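Local coordinates for protein putative xanthine dehydrogenase YAGS fad-binding subunit (Escherichia coli, PDB 5G5G) that binds a dioxothiomolybdenum ion and pterin cytosine dinucleotide, and probably oxidises aldehydes as the large subunit of a three-chain periplasmic aldehyde oxidase, at residues G51-S56 with M269-S274; N95-L100 with G309-G314; E106-A111 with I275-T280; D184-A189 with E640-D645; D342-N347 with G649-H654. All blocks are in the same frame, centred on the assembly; numbering follows the deposited sequence. Where two conformers were deposited one is given.

The five contacts form a connected seam, in which contact 3 touches each of the other four. Contact 3 is its hub, with centres about 7 Å from contact 5, 9 Å from contact 1, 10 Å from contact 2 and 12 Å from contact 4. Along the chain, contact 3 is nested in the loop closed by contact 2, and contact 5 opens after contacts 1, 2 and 3 have closed. Contacts 1, 2 and 3 join the a/b hammerhead family region to the first molybdopterin-binding region; contacts 4 and 5 join the first to the second through the hairpin of strands 644-645 and 650-651. The seam therefore ties together three regions of the subunit that carries the molybdenum cofactor.

Contact 1: residues G51-S56 with M269-S274; sequences GYIVGS and MLPRPS
Gly51, Tyr52 and Ile53 of strand 49-55 face Met269, Leu270 and Pro271 where the parallel strand 266-269 runs out of a mixed sheet and turns into a loop. Beyond the direct pairing of Gly51 with Lys267, the two backbones part and water fills the gap. One water donates to Gly51 O (2.8 Å) and accepts from Met269 N (3.1 Å). The second accepts from Ile53 N (2.8 Å) and donates to Met269 O (2.7 Å). These bridges extend the pairing of the strands past its last direct bond, and the second water also lies above the rim of one face of the Tyr52 ring. Tyr52 sets CG trans to its N (chi1 -160°), which carries the ring out to the loop, where it crosses Pro271 obliquely, OH standing 3.7 Å from Pro271 CG and CZ 3.8 Å from the same atom. In the conformer given for Ile53, one of two, CG2 packs on the proline at CD. Pro271 O accepts from both Ser274 N (2.9 Å) and Ser274 OG, which fixes the 3-10 segment 272-274. Helix 120-127 packs Ala123 and Ala127 on Tyr52; helix 250-262, on the face of Ile53, reaches it with Leu254 and touches Leu270 through Ser250 and Asp251, while Leu114 of strand 111-117 also packs on Ile53.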
# COMPACT_ATOMS: atom_id res chain seq x y z
N GLY C 51 -14.74 -9.63 -17.03
CA GLY C 51 -15.07 -8.27 -17.42
C GLY C 51 -13.93 -7.31 -17.18
O GLY C 51 -13.35 -7.32 -16.10
N TYR C 52 -13.66 -6.42 -18.13
CA TYR C 52 -12.58 -5.50 -18.02
C TYR C 52 -13.15 -4.08 -18.13
O TYR C 52 -13.82 -3.73 -19.12
CB TYR C 52 -11.48 -5.79 -19.03
CG TYR C 52 -10.15 -5.18 -18.68
CD1 TYR C 52 -9.88 -3.83 -18.97
CD2 TYR C 52 -9.17 -5.93 -18.07
CE1 TYR C 52 -8.65 -3.27 -18.65
CE2 TYR C 52 -7.94 -5.40 -17.74
CZ TYR C 52 -7.68 -4.07 -18.04
OH TYR C 52 -6.48 -3.53 -17.70
N ILE C 53 -12.89 -3.29 -17.10
CA ILE C 53 -13.39 -1.93 -16.98
C ILE C 53 -12.76 -0.92 -17.94
O ILE C 53 -11.57 -0.94 -18.15
CB ILE C 53 -13.20 -1.51 -15.50
CG1 ILE C 53 -14.49 -1.01 -14.96
CG2 ILE C 53 -11.92 -0.74 -15.24
CD1 ILE C 53 -15.11 -2.19 -14.27
N VAL C 54 -13.59 -0.02 -18.49
CA VAL C 54 -13.12 1.16 -19.22
C VAL C 54 -13.47 2.38 -18.38
O VAL C 54 -14.64 2.61 -18.04
CB VAL C 54 -13.76 1.29 -20.60
CG1 VAL C 54 -13.26 2.51 -21.36
CG2 VAL C 54 -13.51 0.00 -21.39
N GLY C 55 -12.45 3.17 -18.07
CA GLY C 55 -12.62 4.37 -17.23
C GLY C 55 -12.51 5.65 -18.02
O GLY C 55 -11.93 5.68 -19.11
N SER C 56 -13.15 6.71 -17.52
CA SER C 56 -13.14 7.99 -18.20
C SER C 56 -11.72 8.50 -18.43
O SER C 56 -10.87 8.51 -17.51
CB SER C 56 -13.87 9.05 -17.38
OG SER C 56 -13.78 10.29 -18.09
N MET C 269 -12.19 -7.43 -11.77
CA MET C 269 -11.26 -6.82 -10.83
C MET C 269 -10.92 -5.42 -11.34
O MET C 269 -10.74 -5.22 -12.57
CB MET C 269 -9.97 -7.64 -10.79
CG MET C 269 -8.96 -7.13 -9.78
SD MET C 269 -7.45 -8.17 -9.69
CE MET C 269 -8.26 -9.72 -9.43
N LEU C 270 -10.84 -4.46 -10.46
CA LEU C 270 -10.38 -3.11 -10.85
C LEU C 270 -8.84 -3.17 -10.97
O LEU C 270 -8.14 -3.46 -10.00
CB LEU C 270 -10.78 -2.07 -9.83
CG LEU C 270 -12.27 -2.01 -9.47
CD1 LEU C 270 -12.54 -0.80 -8.58
CD2 LEU C 270 -13.05 -1.88 -10.72
N PRO C 271 -8.31 -2.89 -12.15
CA PRO C 271 -6.84 -2.93 -12.28
C PRO C 271 -6.18 -1.89 -11.36
O PRO C 271 -6.74 -0.80 -11.20
CB PRO C 271 -6.62 -2.56 -13.74
CG PRO C 271 -7.94 -2.82 -14.43
CD PRO C 271 -8.99 -2.60 -13.42
N ARG C 272 -5.02 -2.24 -10.78
CA ARG C 272 -4.36 -1.38 -9.81
C ARG C 272 -4.23 0.09 -10.34
O ARG C 272 -4.50 1.02 -9.57
CB ARG C 272 -3.00 -1.94 -9.38
CG ARG C 272 -2.26 -1.10 -8.36
CD ARG C 272 -3.00 -0.92 -7.06
NE ARG C 272 -3.13 -2.20 -6.41
CZ ARG C 272 -3.77 -2.41 -5.27
NH1 ARG C 272 -4.41 -1.41 -4.65
NH2 ARG C 272 -3.78 -3.65 -4.78
N PRO C 273 -3.78 0.29 -11.58
CA PRO C 273 -3.66 1.68 -12.06
C PRO C 273 -4.94 2.51 -12.09
O PRO C 273 -4.86 3.75 -12.12
CB PRO C 273 -3.04 1.55 -13.46
CG PRO C 273 -2.50 0.17 -13.56
CD PRO C 273 -3.22 -0.67 -12.57
N SER C 274 -6.10 1.85 -12.09
CA SER C 274 -7.39 2.53 -12.07
C SER C 274 -7.91 2.84 -10.68
O SER C 274 -8.82 3.68 -10.55
CB SER C 274 -8.44 1.70 -12.78
OG SER C 274 -8.84 0.61 -11.98
O HOH W 1 -11.16 -8.18 -14.56
O HOH W 2 -11.24 -4.51 -15.15

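Contact 2: residues N95-L100 with G309-G314; sequences NTARLL and GNLPGG
Thr96 places OG1 opposite its carbonyl carbon (chi1 -59°), which swings CG2 trans to its backbone N and drives the methyl into the turn Leu311-Gly314. Leu311 in turn holds CG opposite its own carbonyl carbon (chi1 -69°), and its CD1 comes to Ala97 CB at 3.8 Å. The threonine methyl lies in the bend of the chain: CG2 is 3.4 Å from Pro312 O, 3.8 Å from Gly314 N and 4.1 Å from Leu311 CB. OG1, on the other branch, rests 3.8 Å from Gly314 CA. The contact across the segments is thus made by van der Waals packing, a beta-branched side chain against a type II beta turn. That turn is closed by Gly314 N bonding to Leu311 O at 2.9 Å, and Gly313 takes the positive phi of its third position. Just before it, Asn310 curls its amide back so that OD1 accepts from Leu311 N (2.8 Å), while ND2 bonds to Thr315 O and Gly346 O, so one side chain ties the start of the turn to the residue just after it. On the Thr96 side of the contact, Glu345 OE1 accepts from both Thr96 N and Ala97 N and fixes the loop that offers the methyl. This loop links helix 83-86 to strand 104-105, and the turn follows strand 299-310, whose last residue, Asn310, pairs by backbone with Ala339 of the neighbouring strand 331-340.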
# COMPACT_ATOMS: atom_id res chain seq x y z
N ASN C 95 -22.95 6.10 -2.06
CA ASN C 95 -22.21 6.50 -3.29
C ASN C 95 -22.54 7.92 -3.64
O ASN C 95 -23.69 8.21 -3.87
CB ASN C 95 -22.58 5.58 -4.46
CG ASN C 95 -22.11 4.14 -4.25
OD1 ASN C 95 -22.94 3.26 -4.20
ND2 ASN C 95 -20.80 3.91 -4.10
N THR C 96 -21.57 8.81 -3.64
CA THR C 96 -21.77 10.17 -4.11
C THR C 96 -21.63 10.17 -5.64
O THR C 96 -22.60 10.46 -6.32
CB THR C 96 -20.78 11.17 -3.50
OG1 THR C 96 -20.94 11.14 -2.08
CG2 THR C 96 -21.01 12.57 -4.01
N ALA C 97 -20.44 9.84 -6.14
CA ALA C 97 -20.30 9.63 -7.57
C ALA C 97 -21.07 8.40 -8.02
O ALA C 97 -21.09 7.34 -7.37
CB ALA C 97 -18.82 9.44 -7.91
N ARG C 98 -21.67 8.48 -9.20
CA ARG C 98 -22.26 7.29 -9.78
C ARG C 98 -21.20 6.27 -10.05
O ARG C 98 -20.11 6.59 -10.50
CB ARG C 98 -22.94 7.63 -11.10
CG ARG C 98 -24.22 8.44 -10.93
CD ARG C 98 -25.02 8.57 -12.25
NE ARG C 98 -26.25 9.31 -11.91
CZ ARG C 98 -27.32 8.82 -11.23
NH1 ARG C 98 -27.41 7.53 -10.87
NH2 ARG C 98 -28.34 9.62 -10.92
N LEU C 99 -21.55 5.01 -9.86
CA LEU C 99 -20.59 3.91 -10.11
C LEU C 99 -20.49 3.59 -11.62
O LEU C 99 -19.50 3.00 -12.05
CB LEU C 99 -20.96 2.66 -9.35
CG LEU C 99 -20.92 2.85 -7.83
CD1 LEU C 99 -21.39 1.57 -7.18
CD2 LEU C 99 -19.52 3.20 -7.39
N LEU C 100 -21.47 3.98 -12.40
CA LEU C 100 -21.38 3.84 -13.87
C LEU C 100 -21.72 5.21 -14.44
O LEU C 100 -22.89 5.69 -14.29
CB LEU C 100 -22.35 2.79 -14.36
CG LEU C 100 -22.43 2.60 -15.87
CD1 LEU C 100 -21.07 2.24 -16.46
CD2 LEU C 100 -23.37 1.44 -16.15
N GLY C 309 -12.42 19.37 0.32
CA GLY C 309 -13.30 19.45 -0.82
C GLY C 309 -13.85 18.10 -1.25
O GLY C 309 -13.31 17.04 -0.90
N ASN C 310 -14.94 18.15 -1.99
CA ASN C 310 -15.51 16.92 -2.53
C ASN C 310 -16.45 17.22 -3.67
O ASN C 310 -16.80 18.40 -3.94
CB ASN C 310 -16.26 16.14 -1.41
CG ASN C 310 -16.08 14.66 -1.51
OD1 ASN C 310 -15.94 14.12 -2.63
ND2 ASN C 310 -16.09 13.97 -0.38
N LEU C 311 -16.94 16.15 -4.29
CA LEU C 311 -17.94 16.25 -5.32
C LEU C 311 -19.20 16.77 -4.65
O LEU C 311 -19.33 16.60 -3.43
CB LEU C 311 -18.23 14.87 -5.91
CG LEU C 311 -17.09 14.29 -6.73
CD1 LEU C 311 -17.38 12.84 -7.02
CD2 LEU C 311 -16.93 15.04 -8.03
N PRO C 312 -20.12 17.40 -5.40
CA PRO C 312 -21.37 17.88 -4.77
C PRO C 312 -22.12 16.80 -3.96
O PRO C 312 -22.33 15.68 -4.46
CB PRO C 312 -22.22 18.29 -5.95
CG PRO C 312 -21.25 18.68 -7.01
CD PRO C 312 -20.13 17.67 -6.85
N GLY C 313 -22.48 17.14 -2.73
CA GLY C 313 -23.13 16.21 -1.85
C GLY C 313 -22.21 15.28 -1.10
O GLY C 313 -22.68 14.49 -0.29
N GLY C 314 -20.90 15.34 -1.36
CA GLY C 314 -19.98 14.49 -0.65
C GLY C 314 -19.63 14.95 0.75
O GLY C 314 -20.00 16.04 1.19

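Contact 3: residues E106-A111 with I275-T280; sequences EHYHQA and IPNNTT
Asn278 ND2 donates to His109 O at 2.8 Å in an essentially straight bond (179°), with the oxygen in the amide plane. Extending CG trans to its N (chi1 177°), Asn278 brings the amide across to the carbonyl, and a water accepts from both ND2 and Ala111 N. Asn277 supplies the next patch: its CG meets the edge of the Tyr108 ring at CD2, 3.6 Å away, with amide and ring planes nearly perpendicular (89°), and its CB packs on His109 CB at 3.8 Å. A second water, in the plane of the His109 ring, bonds to His109 ND1 and accepts from Asn277 N and ND2. Between these sites the chain makes a type II beta turn, His107 to Gln110, lying against the short helix 275-278. Tyr108 CE2 lies 3.3 Å above the plane of the His109 ring, over its centre. His107 ND1 donates to Tyr108 O (2.8 Å), meeting it from above the carbonyl plane. Further out, Glu106 N donates to Gln110 OE1 and Gln110 NE2 to Glu106 OE2. Ser250 OG holds Asn278 OD1, Phe651 N bonds to Asn277 OD1, and Tyr108 OH bonds to an acidic side chain of another protein chain.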
# COMPACT_ATOMS: atom_id res chain seq x y z
N GLU C 106 -18.22 12.63 -14.03
CA GLU C 106 -18.01 13.28 -12.72
C GLU C 106 -16.57 13.28 -12.24
O GLU C 106 -16.19 14.20 -11.49
CB GLU C 106 -18.87 12.64 -11.66
CG GLU C 106 -20.36 12.65 -12.00
CD GLU C 106 -21.10 11.79 -11.03
OE1 GLU C 106 -21.33 12.26 -9.94
OE2 GLU C 106 -21.43 10.62 -11.30
N HIS C 107 -15.76 12.33 -12.67
CA HIS C 107 -14.34 12.30 -12.28
C HIS C 107 -13.52 11.46 -13.22
O HIS C 107 -14.05 10.58 -13.91
CB HIS C 107 -14.17 11.86 -10.78
CG HIS C 107 -14.61 10.44 -10.50
ND1 HIS C 107 -13.77 9.38 -10.70
CD2 HIS C 107 -15.79 9.92 -10.12
CE1 HIS C 107 -14.39 8.26 -10.35
NE2 HIS C 107 -15.63 8.56 -10.04
N TYR C 108 -12.21 11.68 -13.18
CA TYR C 108 -11.28 10.90 -13.97
C TYR C 108 -11.37 9.41 -13.56
O TYR C 108 -11.55 9.07 -12.36
CB TYR C 108 -9.87 11.42 -13.74
CG TYR C 108 -8.84 10.79 -14.60
CD1 TYR C 108 -8.77 11.03 -15.97
CD2 TYR C 108 -7.95 9.93 -14.05
CE1 TYR C 108 -7.80 10.41 -16.73
CE2 TYR C 108 -6.97 9.32 -14.78
CZ TYR C 108 -6.93 9.55 -16.13
OH TYR C 108 -5.94 8.89 -16.85
N HIS C 109 -11.27 8.55 -14.56
CA HIS C 109 -11.39 7.08 -14.32
C HIS C 109 -12.71 6.59 -13.78
O HIS C 109 -12.84 5.42 -13.41
CB HIS C 109 -10.23 6.51 -13.50
CG HIS C 109 -8.97 6.34 -14.27
ND1 HIS C 109 -7.81 5.94 -13.67
CD2 HIS C 109 -8.68 6.50 -15.59
CE1 HIS C 109 -6.86 5.82 -14.56
NE2 HIS C 109 -7.35 6.16 -15.74
N GLN C 110 -13.76 7.39 -13.83
CA GLN C 110 -15.08 6.88 -13.53
C GLN C 110 -15.46 5.81 -14.55
O GLN C 110 -15.19 5.98 -15.75
CB GLN C 110 -16.11 8.01 -13.56
CG GLN C 110 -17.56 7.57 -13.30
CD GLN C 110 -18.49 8.78 -13.27
OE1 GLN C 110 -18.28 9.77 -14.00
NE2 GLN C 110 -19.50 8.73 -12.40
N ALA C 111 -16.01 4.70 -14.07
CA ALA C 111 -16.29 3.60 -14.99
C ALA C 111 -17.34 4.02 -16.03
O ALA C 111 -18.37 4.61 -15.68
CB ALA C 111 -16.77 2.40 -14.26
N ILE C 275 -7.37 2.19 -9.66
CA ILE C 275 -7.92 2.25 -8.32
C ILE C 275 -7.84 3.66 -7.70
O ILE C 275 -8.84 4.17 -7.27
CB ILE C 275 -7.43 1.13 -7.39
CG1 ILE C 275 -8.01 -0.20 -7.91
CG2 ILE C 275 -7.87 1.38 -5.94
CD1 ILE C 275 -7.46 -1.41 -7.21
N PRO C 276 -6.68 4.30 -7.75
CA PRO C 276 -6.60 5.56 -7.01
C PRO C 276 -7.57 6.68 -7.48
O PRO C 276 -8.06 7.46 -6.63
CB PRO C 276 -5.13 5.95 -7.13
CG PRO C 276 -4.44 4.65 -7.25
CD PRO C 276 -5.35 3.83 -8.14
N ASN C 277 -7.85 6.77 -8.80
CA ASN C 277 -8.84 7.69 -9.33
C ASN C 277 -10.25 7.12 -9.45
O ASN C 277 -11.21 7.87 -9.31
CB ASN C 277 -8.42 8.33 -10.68
CG ASN C 277 -7.25 9.25 -10.56
OD1 ASN C 277 -7.40 10.42 -10.17
ND2 ASN C 277 -6.09 8.75 -10.84
N ASN C 278 -10.40 5.80 -9.70
CA ASN C 278 -11.76 5.23 -9.83
C ASN C 278 -12.51 5.19 -8.50
O ASN C 278 -13.72 5.41 -8.48
CB ASN C 278 -11.74 3.81 -10.41
CG ASN C 278 -13.12 3.21 -10.47
OD1 ASN C 278 -13.52 2.44 -9.60
ND2 ASN C 278 -13.90 3.64 -11.49
N THR C 279 -11.78 4.90 -7.42
CA THR C 279 -12.41 4.60 -6.14
C THR C 279 -12.40 5.88 -5.29
O THR C 279 -12.61 6.95 -5.81
CB THR C 279 -11.81 3.40 -5.42
OG1 THR C 279 -10.44 3.60 -5.02
CG2 THR C 279 -11.83 2.18 -6.35
N THR C 280 -12.19 5.75 -3.98
CA THR C 280 -12.21 6.92 -3.12
C THR C 280 -10.79 7.19 -2.57
O THR C 280 -9.90 6.34 -2.67
CB THR C 280 -13.16 6.73 -1.95
OG1 THR C 280 -12.70 5.70 -1.08
CG2 THR C 280 -14.54 6.38 -2.45
O HOH W 3 -6.42 5.79 -11.22
O HOH W 4 -16.76 4.29 -11.33

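Contact 4: residues D184-A189 with E640-D645; sequences DQSHMA and EELAVD
Leu642 runs along the backbone of Asp184-Ser186 from root to tip. Its CB lies 3.7 Å from Asp184 O and 4.0 Å from Asp184 CB; CG stays near the same carbonyl; CD1 reaches Gln185 C at 3.8 Å and Ser186 CB at 4.0 Å, with CD2 touching Ser186 CB as well. Turning CG opposite the carbonyl carbon (chi1 -71°) lays the branch along the loop. The backbone backs it up: Leu642 N donates to Asp184 O at 3.0 Å, nearly straight at 173°. A water then ties the same pair a second time, accepting from Asp184 N and donating to Asp184 OD2 (2.6 Å) and Leu642 O. Asp184 OD2 also brushes Val644 CG2 at 3.5 Å, while OD1 takes Ala284 N, so the carboxylate is held at both oxygens. Another water joins Gln185 NE2 to Glu640 O, and Gln185 OE1 accepts from Arg282. Glu640 turns its own carboxylate to Tyr659 OH and forms a salt bridge with a basic side chain of another protein chain. These loops come from the two molybdopterin-binding family regions, and the Gln185 side chain is about 11 Å from the bound dioxothiomolybdenum ion. Leu642 and Ser186 both rest on Pro276 of helix 275-278, and Asp184, Leu642 and Val644 gather round Phe651 of the adjoining strand 650-651.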
# COMPACT_ATOMS: atom_id res chain seq x y z
N ASP C 184 -4.30 14.56 -0.37
CA ASP C 184 -5.14 13.43 -0.66
C ASP C 184 -4.34 12.14 -0.46
O ASP C 184 -3.12 12.06 -0.79
CB ASP C 184 -5.67 13.54 -2.10
CG ASP C 184 -6.46 14.81 -2.32
OD1 ASP C 184 -7.61 14.84 -1.87
OD2 ASP C 184 -5.89 15.75 -2.96
N GLN C 185 -4.96 11.15 0.16
CA GLN C 185 -4.30 9.85 0.39
C GLN C 185 -5.15 8.72 -0.15
O GLN C 185 -6.39 8.82 -0.26
CB GLN C 185 -3.97 9.62 1.90
CG GLN C 185 -3.09 10.72 2.48
CD GLN C 185 -2.99 10.70 4.01
OE1 GLN C 185 -3.84 10.15 4.69
NE2 GLN C 185 -1.96 11.40 4.54
N SER C 186 -4.49 7.59 -0.33
CA SER C 186 -5.10 6.42 -0.96
C SER C 186 -4.96 5.16 -0.13
O SER C 186 -3.91 4.91 0.46
CB SER C 186 -4.47 6.21 -2.38
OG SER C 186 -5.32 5.46 -3.22
N HIS C 187 -5.97 4.27 -0.18
CA HIS C 187 -5.95 3.10 0.70
C HIS C 187 -4.85 2.11 0.35
O HIS C 187 -4.15 1.58 1.21
CB HIS C 187 -7.30 2.41 0.70
CG HIS C 187 -8.43 3.36 0.85
ND1 HIS C 187 -8.98 4.02 -0.24
CD2 HIS C 187 -9.08 3.80 1.94
CE1 HIS C 187 -9.91 4.83 0.19
NE2 HIS C 187 -10.00 4.71 1.51
N MET C 188 -4.72 1.87 -0.95
CA MET C 188 -3.75 0.93 -1.47
C MET C 188 -3.86 -0.45 -0.82
O MET C 188 -2.87 -1.13 -0.56
CB MET C 188 -2.31 1.43 -1.32
CG MET C 188 -2.07 2.85 -1.79
SD MET C 188 -2.20 3.09 -3.57
CE MET C 188 -0.83 2.29 -4.16
N ALA C 189 -5.09 -0.90 -0.56
CA ALA C 189 -5.26 -2.26 -0.02
C ALA C 189 -4.69 -3.24 -1.02
O ALA C 189 -4.87 -3.07 -2.24
CB ALA C 189 -6.74 -2.57 0.23
N GLU C 640 3.60 9.45 1.60
CA GLU C 640 2.33 9.29 0.89
C GLU C 640 1.72 10.60 0.44
O GLU C 640 1.53 11.55 1.23
CB GLU C 640 1.34 8.58 1.78
CG GLU C 640 1.60 7.14 1.94
CD GLU C 640 0.59 6.36 2.77
OE1 GLU C 640 -0.65 6.54 2.60
OE2 GLU C 640 1.03 5.51 3.58
N GLU C 641 1.47 10.72 -0.86
CA GLU C 641 0.71 11.85 -1.38
C GLU C 641 0.18 11.49 -2.77
O GLU C 641 0.95 11.09 -3.63
CB GLU C 641 1.60 13.09 -1.48
CG GLU C 641 1.03 14.19 -2.36
CD GLU C 641 1.73 15.53 -2.21
OE1 GLU C 641 2.85 15.60 -1.62
OE2 GLU C 641 1.16 16.54 -2.71
N LEU C 642 -1.12 11.70 -2.98
CA LEU C 642 -1.65 11.69 -4.36
C LEU C 642 -1.37 13.08 -4.93
O LEU C 642 -2.00 14.05 -4.52
CB LEU C 642 -3.14 11.40 -4.39
CG LEU C 642 -3.58 9.97 -4.03
CD1 LEU C 642 -5.08 9.87 -3.74
CD2 LEU C 642 -3.21 9.00 -5.12
N ALA C 643 -0.48 13.15 -5.91
CA ALA C 643 -0.15 14.37 -6.60
C ALA C 643 -1.30 14.80 -7.49
O ALA C 643 -1.59 14.14 -8.48
CB ALA C 643 1.09 14.16 -7.42
N VAL C 644 -1.88 15.96 -7.19
CA VAL C 644 -2.94 16.51 -8.01
C VAL C 644 -2.39 17.31 -9.18
O VAL C 644 -1.56 18.23 -8.99
CB VAL C 644 -3.84 17.43 -7.18
CG1 VAL C 644 -4.87 18.14 -8.06
CG2 VAL C 644 -4.53 16.63 -6.09
N ASP C 645 -2.83 16.97 -10.39
CA ASP C 645 -2.58 17.85 -11.55
C ASP C 645 -3.81 18.79 -11.59
O ASP C 645 -4.88 18.32 -11.91
CB ASP C 645 -2.42 17.06 -12.85
CG ASP C 645 -1.93 17.96 -14.00
OD1 ASP C 645 -2.57 19.04 -14.21
OD2 ASP C 645 -0.86 17.62 -14.61
O HOH W 5 -3.30 15.74 -2.72
O HOH W 6 0.52 12.42 3.66

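Contact 5: residues D342-N347 with G649-H654; sequences DLPEGN and GYFVNH
Gly649 O accepts from a water at 2.7 Å, and the same water donates to Asp342 O at 2.9 Å, joining two backbone carbonyls that could not bond to each other. Gly649 belongs to a G1 beta bulge: it and Tyr650 both face Asp645 in the hairpin of strands 644-645 and 650-651, and the glycine takes the positive phi (74°) of that motif. Next to the bridge, Leu343 spreads its two methyls over the hairpin. With CG opposite its carbonyl carbon (chi1 -70°), it sends CD2 to Gly649 C (3.8 Å) and CD1 to Phe651 CE1 (4.2 Å), crossing that side chain at about a right angle. Pro344 comes from the opposite direction to Phe651, its CG and CD standing obliquely against CE2. The two neighbouring loop residues thus meet different carbons of the ring, and His281 meets it edge to face while also bonding to Pro344 O through NE2. Past the hairpin, Asn653 donates from ND2 to Glu641 O and accepts from Ala643 N at OD1, clamping the chain beside strand 644-645. At the other end of the loop, Asn347 ND2 donates to Glu345 OE2 at 2.9 Å, on the anti side, tilted out of the carboxylate plane.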
# COMPACT_ATOMS: atom_id res chain seq x y z
N ASP C 342 -13.90 18.73 -8.31
CA ASP C 342 -14.26 17.73 -9.30
C ASP C 342 -13.20 16.66 -9.44
O ASP C 342 -13.07 16.04 -10.49
CB ASP C 342 -14.49 18.44 -10.65
CG ASP C 342 -15.62 19.43 -10.57
OD1 ASP C 342 -16.75 18.92 -10.37
OD2 ASP C 342 -15.38 20.68 -10.62
N LEU C 343 -12.39 16.47 -8.42
CA LEU C 343 -11.54 15.31 -8.30
C LEU C 343 -12.41 14.08 -7.99
O LEU C 343 -13.61 14.20 -7.76
CB LEU C 343 -10.55 15.53 -7.17
CG LEU C 343 -9.47 16.57 -7.41
CD1 LEU C 343 -8.76 16.90 -6.12
CD2 LEU C 343 -8.46 16.10 -8.45
N PRO C 344 -11.81 12.88 -7.98
CA PRO C 344 -12.56 11.70 -7.57
C PRO C 344 -13.18 11.86 -6.16
O PRO C 344 -12.79 12.80 -5.41
CB PRO C 344 -11.51 10.60 -7.63
CG PRO C 344 -10.64 11.03 -8.81
CD PRO C 344 -10.48 12.51 -8.52
N GLU C 345 -14.13 11.00 -5.85
CA GLU C 345 -14.87 11.08 -4.58
C GLU C 345 -13.93 10.95 -3.38
O GLU C 345 -13.24 9.95 -3.22
CB GLU C 345 -15.90 9.94 -4.47
CG GLU C 345 -16.84 10.02 -3.27
CD GLU C 345 -17.80 8.86 -3.24
OE1 GLU C 345 -18.62 8.73 -4.19
OE2 GLU C 345 -17.76 8.09 -2.27
N GLY C 346 -13.99 11.93 -2.49
CA GLY C 346 -13.37 11.86 -1.20
C GLY C 346 -14.24 11.05 -0.26
O GLY C 346 -15.48 11.16 -0.27
N ASN C 347 -13.61 10.23 0.56
CA ASN C 347 -14.38 9.46 1.51
C ASN C 347 -13.45 8.87 2.57
O ASN C 347 -12.25 9.17 2.61
CB ASN C 347 -15.23 8.37 0.80
CG ASN C 347 -16.62 8.20 1.42
OD1 ASN C 347 -16.77 8.12 2.67
ND2 ASN C 347 -17.61 8.06 0.58
N GLY C 649 -6.94 17.61 -13.63
CA GLY C 649 -7.97 17.26 -12.66
C GLY C 649 -7.96 15.81 -12.17
O GLY C 649 -9.03 15.19 -12.06
N TYR C 650 -6.77 15.26 -11.91
CA TYR C 650 -6.67 13.88 -11.48
C TYR C 650 -5.44 13.65 -10.63
O TYR C 650 -4.58 14.53 -10.50
CB TYR C 650 -6.72 12.91 -12.68
CG TYR C 650 -5.40 12.75 -13.42
CD1 TYR C 650 -4.84 13.81 -14.13
CD2 TYR C 650 -4.70 11.57 -13.41
CE1 TYR C 650 -3.59 13.71 -14.76
CE2 TYR C 650 -3.48 11.42 -14.08
CZ TYR C 650 -2.92 12.51 -14.74
OH TYR C 650 -1.72 12.38 -15.39
N PHE C 651 -5.39 12.48 -10.02
CA PHE C 651 -4.24 12.09 -9.27
C PHE C 651 -3.23 11.43 -10.19
O PHE C 651 -3.50 10.37 -10.75
CB PHE C 651 -4.63 11.13 -8.10
CG PHE C 651 -5.70 11.68 -7.19
CD1 PHE C 651 -5.57 12.94 -6.59
CD2 PHE C 651 -6.83 10.94 -6.90
CE1 PHE C 651 -6.56 13.40 -5.73
CE2 PHE C 651 -7.84 11.41 -6.06
CZ PHE C 651 -7.69 12.65 -5.47
N VAL C 652 -2.05 12.03 -10.28
CA VAL C 652 -1.05 11.67 -11.33
C VAL C 652 -0.32 10.35 -11.06
O VAL C 652 -0.16 9.54 -11.96
CB VAL C 652 -0.03 12.82 -11.51
CG1 VAL C 652 1.08 12.47 -12.48
CG2 VAL C 652 -0.70 14.10 -12.01
N ASN C 653 0.12 10.17 -9.81
CA ASN C 653 0.92 9.06 -9.44
C ASN C 653 0.03 7.93 -8.99
O ASN C 653 0.05 7.51 -7.82
CB ASN C 653 1.95 9.49 -8.34
CG ASN C 653 1.28 10.05 -7.12
OD1 ASN C 653 0.21 10.65 -7.17
ND2 ASN C 653 1.90 9.80 -6.00
N HIS C 654 -0.70 7.36 -9.95
CA HIS C 654 -1.83 6.50 -9.61
C HIS C 654 -1.58 5.00 -9.74
O HIS C 654 -2.32 4.30 -10.38
CB HIS C 654 -3.12 6.93 -10.33
CG HIS C 654 -3.04 6.97 -11.83
ND1 HIS C 654 -3.13 5.85 -12.62
CD2 HIS C 654 -2.95 8.01 -12.69
CE1 HIS C 654 -3.08 6.18 -13.90
NE2 HIS C 654 -2.98 7.50 -13.97
O HOH W 7 -11.41 13.93 -11.56